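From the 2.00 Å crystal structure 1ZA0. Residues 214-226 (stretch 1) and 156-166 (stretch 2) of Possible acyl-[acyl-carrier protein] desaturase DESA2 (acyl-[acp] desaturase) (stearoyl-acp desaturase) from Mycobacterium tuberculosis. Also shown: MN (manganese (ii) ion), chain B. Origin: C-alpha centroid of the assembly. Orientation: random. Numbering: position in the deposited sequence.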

# COMPACT_ATOMS: atom_id res chain seq x y z
N ALA A 214 -18.06 -11.05 -5.08
CA ALA A 214 -16.88 -10.71 -4.31
C ALA A 214 -16.62 -9.19 -4.38
O ALA A 214 -16.36 -8.56 -3.37
CB ALA A 214 -15.71 -11.51 -4.75
N ILE A 215 -16.79 -8.58 -5.55
CA ILE A 215 -16.54 -7.16 -5.69
C ILE A 215 -17.57 -6.37 -4.92
O ILE A 215 -17.23 -5.38 -4.22
CB ILE A 215 -16.50 -6.75 -7.20
CG1 ILE A 215 -15.31 -7.40 -7.90
CG2 ILE A 215 -16.49 -5.22 -7.32
CD1 ILE A 215 -15.34 -7.37 -9.44
N ALA A 216 -18.82 -6.82 -4.98
CA ALA A 216 -19.89 -6.17 -4.21
C ALA A 216 -19.62 -6.19 -2.72
O ALA A 216 -19.74 -5.17 -2.04
CB ALA A 216 -21.27 -6.82 -4.52
N ALA A 217 -19.20 -7.34 -2.21
CA ALA A 217 -19.00 -7.50 -0.76
C ALA A 217 -17.80 -6.67 -0.23
O ALA A 217 -17.90 -6.04 0.83
CB ALA A 217 -18.83 -8.98 -0.42
N ARG A 218 -16.68 -6.66 -0.97
CA ARG A 218 -15.54 -5.79 -0.66
C ARG A 218 -15.89 -4.32 -0.75
O ARG A 218 -15.57 -3.56 0.16
CB ARG A 218 -14.35 -6.13 -1.54
CG ARG A 218 -13.67 -7.41 -1.13
CD ARG A 218 -13.36 -7.59 0.45
NE ARG A 218 -13.71 -8.96 0.84
CZ ARG A 218 -14.91 -9.39 1.31
NH1 ARG A 218 -15.05 -10.68 1.56
NH2 ARG A 218 -15.93 -8.59 1.58
N ALA A 219 -16.59 -3.91 -1.81
CA ALA A 219 -16.98 -2.53 -1.99
C ALA A 219 -17.75 -2.04 -0.78
O ALA A 219 -17.63 -0.87 -0.41
CB ALA A 219 -17.79 -2.33 -3.22
N ALA A 220 -18.57 -2.92 -0.18
CA ALA A 220 -19.43 -2.49 0.94
C ALA A 220 -18.62 -2.47 2.25
O ALA A 220 -18.95 -1.68 3.13
CB ALA A 220 -20.63 -3.42 1.11
N ASP A 221 -17.60 -3.31 2.35
CA ASP A 221 -16.93 -3.53 3.63
C ASP A 221 -15.53 -2.92 3.76
O ASP A 221 -14.97 -2.95 4.87
CB ASP A 221 -16.91 -5.04 4.00
CG ASP A 221 -15.62 -5.76 3.55
OD1 ASP A 221 -14.57 -5.10 3.29
OD2 ASP A 221 -15.57 -7.02 3.48
N LEU A 222 -14.97 -2.37 2.67
CA LEU A 222 -13.59 -1.83 2.69
C LEU A 222 -13.51 -0.64 3.62
O LEU A 222 -14.37 0.22 3.57
CB LEU A 222 -13.17 -1.30 1.31
CG LEU A 222 -12.33 -2.27 0.52
CD1 LEU A 222 -12.44 -1.89 -0.99
CD2 LEU A 222 -10.92 -2.24 0.99
N ASP A 223 -12.46 -0.55 4.40
CA ASP A 223 -12.30 0.64 5.28
C ASP A 223 -11.03 1.42 4.88
O ASP A 223 -10.28 0.97 4.05
CB ASP A 223 -12.24 0.21 6.76
CG ASP A 223 -12.95 1.24 7.75
OD1 ASP A 223 -13.04 2.47 7.47
OD2 ASP A 223 -13.39 0.89 8.86
N VAL A 224 -10.80 2.59 5.45
CA VAL A 224 -9.59 3.32 5.11
C VAL A 224 -8.35 2.59 5.61
O VAL A 224 -8.39 1.80 6.56
CB VAL A 224 -9.60 4.79 5.65
CG1 VAL A 224 -10.89 5.51 5.25
CG2 VAL A 224 -9.39 4.83 7.11
N LEU A 225 -7.23 2.84 4.95
CA LEU A 225 -5.99 2.21 5.37
C LEU A 225 -5.66 2.55 6.82
O LEU A 225 -5.65 3.71 7.23
CB LEU A 225 -4.83 2.58 4.43
CG LEU A 225 -4.94 2.04 3.01
CD1 LEU A 225 -3.80 2.70 2.22
CD2 LEU A 225 -4.84 0.55 2.93
N GLY A 226 -5.43 1.52 7.62
CA GLY A 226 -5.01 1.73 9.01
C GLY A 226 -6.15 1.79 10.03
O GLY A 226 -5.90 1.99 11.22
MN MN B . 1.71 -3.08 -2.65
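Stretch 2 (156-166) AFYERCGAVFC

Stretch 2 (156-166) is helical throughout, one length of a longer helix that begins earlier in the chain and continues past C166. Its backbone hydrogen bonds run regularly from residue i+4 to residue i, from R160 N to A156 O (3.1 Å) through C166 N to G162 O (3.0 Å). Stretch 1 is helical from 214 to 221; the weak bonds from A220 N to A217 O (3.3 Å) and from D221 N to R218 O (3.0 Å) accompany its last turn, while L222 N still reaches R218 O at 2.8 Å. L222 itself leaves helical angles (phi/psi -65/138), and the chain continues in extended conformation through L225 before G226 adopts 92/1, where a CB would be jammed against the preceding carbonyl O. The two stretches run in the same general sense: R218 lies nearest F157 (CA to CA 8.1 Å) and, further along both, L225 lies nearest C161 (CA to CA 7.2 Å). No hydrogen bond joins them; the contact is one of apolar packing, burying 451 Å² over both sides.

F157 points toward stretch 1 with chi1 m, and its ring meets three residues. I215 CG2 lies at the ring edge, 4.0 Å from F157 CZ; R218 CB approaches F157 CD2 at 4.2 Å, and L222 CD1 comes to 3.6 Å from F157 CG. R218 offers the ring only the root of its side chain: the end leads away, and its NH2 forms a salt bridge with D221 OD2 (2.5 Å) within stretch 1.

Further along stretch 1, L225 (m, t) packs across Y158, C161, G162 and F165 and has the largest covered area of any residue here. Y158 starts sideways, but its end comes nearer (chi1 t), and Y158 CE1 lies 3.5 Å from L225 CD2. C161 points toward stretch 1, and its CB lies 3.9 Å from L225 CG, while L225 CD1 lies 3.7 Å from C161 O. The same methyl, L225 CD1, is 3.9 Å from G162 N, against backbone bare of any side chain, and 3.7 Å from F165 CD1. Y158, C161, G162 and F165 thus form the surface on which this leucine rests.

Between L222 and L225, D223 points away from stretch 2 and V224 sideways; D223 OD1 accepts a hydrogen bond from V224 N (3.0 Å). E159 likewise points away from stretch 1 and binds the manganese ion through OE1 (2.3 Å) and OE2 (2.4 Å), so the metal site and the packing surface use different sides of the helix.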

# COMPACT_ATOMS: atom_id res chain seq x y z
N ALA A 156 -6.78 -6.43 -5.08
CA ALA A 156 -6.83 -5.41 -6.09
C ALA A 156 -7.25 -4.07 -5.51
O ALA A 156 -6.66 -3.01 -5.84
CB ALA A 156 -7.79 -5.85 -7.27
N PHE A 157 -8.27 -4.10 -4.66
CA PHE A 157 -8.73 -2.88 -4.06
C PHE A 157 -7.69 -2.31 -3.07
O PHE A 157 -7.54 -1.11 -2.95
CB PHE A 157 -10.01 -3.13 -3.29
CG PHE A 157 -11.23 -3.08 -4.11
CD1 PHE A 157 -11.70 -1.87 -4.57
CD2 PHE A 157 -11.97 -4.26 -4.38
CE1 PHE A 157 -12.85 -1.80 -5.33
CE2 PHE A 157 -13.17 -4.19 -5.15
CZ PHE A 157 -13.59 -2.96 -5.63
N TYR A 158 -7.08 -3.20 -2.30
CA TYR A 158 -6.17 -2.84 -1.25
C TYR A 158 -4.89 -2.21 -1.85
O TYR A 158 -4.44 -1.17 -1.38
CB TYR A 158 -5.85 -4.07 -0.37
CG TYR A 158 -4.85 -3.78 0.75
CD1 TYR A 158 -5.29 -3.21 1.94
CD2 TYR A 158 -3.50 -4.05 0.61
CE1 TYR A 158 -4.41 -2.92 2.98
CE2 TYR A 158 -2.60 -3.77 1.67
CZ TYR A 158 -3.07 -3.18 2.84
OH TYR A 158 -2.24 -2.89 3.92
N GLU A 159 -4.37 -2.79 -2.92
CA GLU A 159 -3.30 -2.18 -3.67
C GLU A 159 -3.69 -0.86 -4.30
O GLU A 159 -2.88 0.05 -4.35
CB GLU A 159 -2.69 -3.12 -4.70
CG GLU A 159 -2.04 -4.33 -4.06
CD GLU A 159 -0.69 -3.91 -3.42
OE1 GLU A 159 -0.38 -2.66 -3.44
OE2 GLU A 159 0.07 -4.76 -2.98
N ARG A 160 -4.93 -0.72 -4.75
CA ARG A 160 -5.33 0.57 -5.29
C ARG A 160 -5.37 1.63 -4.17
O ARG A 160 -4.97 2.73 -4.39
CB ARG A 160 -6.70 0.48 -5.97
CG ARG A 160 -7.09 1.80 -6.69
CD ARG A 160 -8.33 1.65 -7.58
NE ARG A 160 -8.51 2.76 -8.50
CZ ARG A 160 -8.24 2.79 -9.79
NH1 ARG A 160 -7.72 1.76 -10.42
NH2 ARG A 160 -8.49 3.91 -10.45
N CYS A 161 -5.88 1.26 -3.00
CA CYS A 161 -5.80 2.13 -1.82
C CYS A 161 -4.35 2.57 -1.55
O CYS A 161 -4.11 3.76 -1.35
CB CYS A 161 -6.34 1.45 -0.56
SG CYS A 161 -8.08 1.06 -0.65
N GLY A 162 -3.42 1.61 -1.53
CA GLY A 162 -1.98 1.87 -1.43
C GLY A 162 -1.49 2.87 -2.45
O GLY A 162 -0.71 3.77 -2.11
N ALA A 163 -1.91 2.70 -3.70
CA ALA A 163 -1.44 3.53 -4.79
C ALA A 163 -1.95 4.99 -4.67
O ALA A 163 -1.14 5.89 -4.83
CB ALA A 163 -1.82 2.94 -6.12
N VAL A 164 -3.22 5.17 -4.31
CA VAL A 164 -3.82 6.47 -4.09
C VAL A 164 -3.21 7.20 -2.85
O VAL A 164 -2.76 8.34 -2.92
CB VAL A 164 -5.33 6.33 -3.94
CG1 VAL A 164 -5.98 7.63 -3.52
CG2 VAL A 164 -5.94 5.83 -5.32
N PHE A 165 -3.14 6.48 -1.73
CA PHE A 165 -2.46 6.94 -0.53
C PHE A 165 -1.06 7.45 -0.80
O PHE A 165 -0.76 8.59 -0.45
CB PHE A 165 -2.49 5.81 0.53
CG PHE A 165 -2.02 6.19 1.91
CD1 PHE A 165 -2.92 6.24 2.97
CD2 PHE A 165 -0.65 6.43 2.16
CE1 PHE A 165 -2.48 6.55 4.29
CE2 PHE A 165 -0.20 6.69 3.45
CZ PHE A 165 -1.15 6.78 4.52
N CYS A 166 -0.21 6.65 -1.48
CA CYS A 166 1.17 7.02 -1.63
C CYS A 166 1.36 8.10 -2.70
O CYS A 166 2.27 8.96 -2.59
CB CYS A 166 2.03 5.80 -1.97
SG CYS A 166 2.14 4.62 -0.62
O HOH W 1 0.60 -2.71 -0.83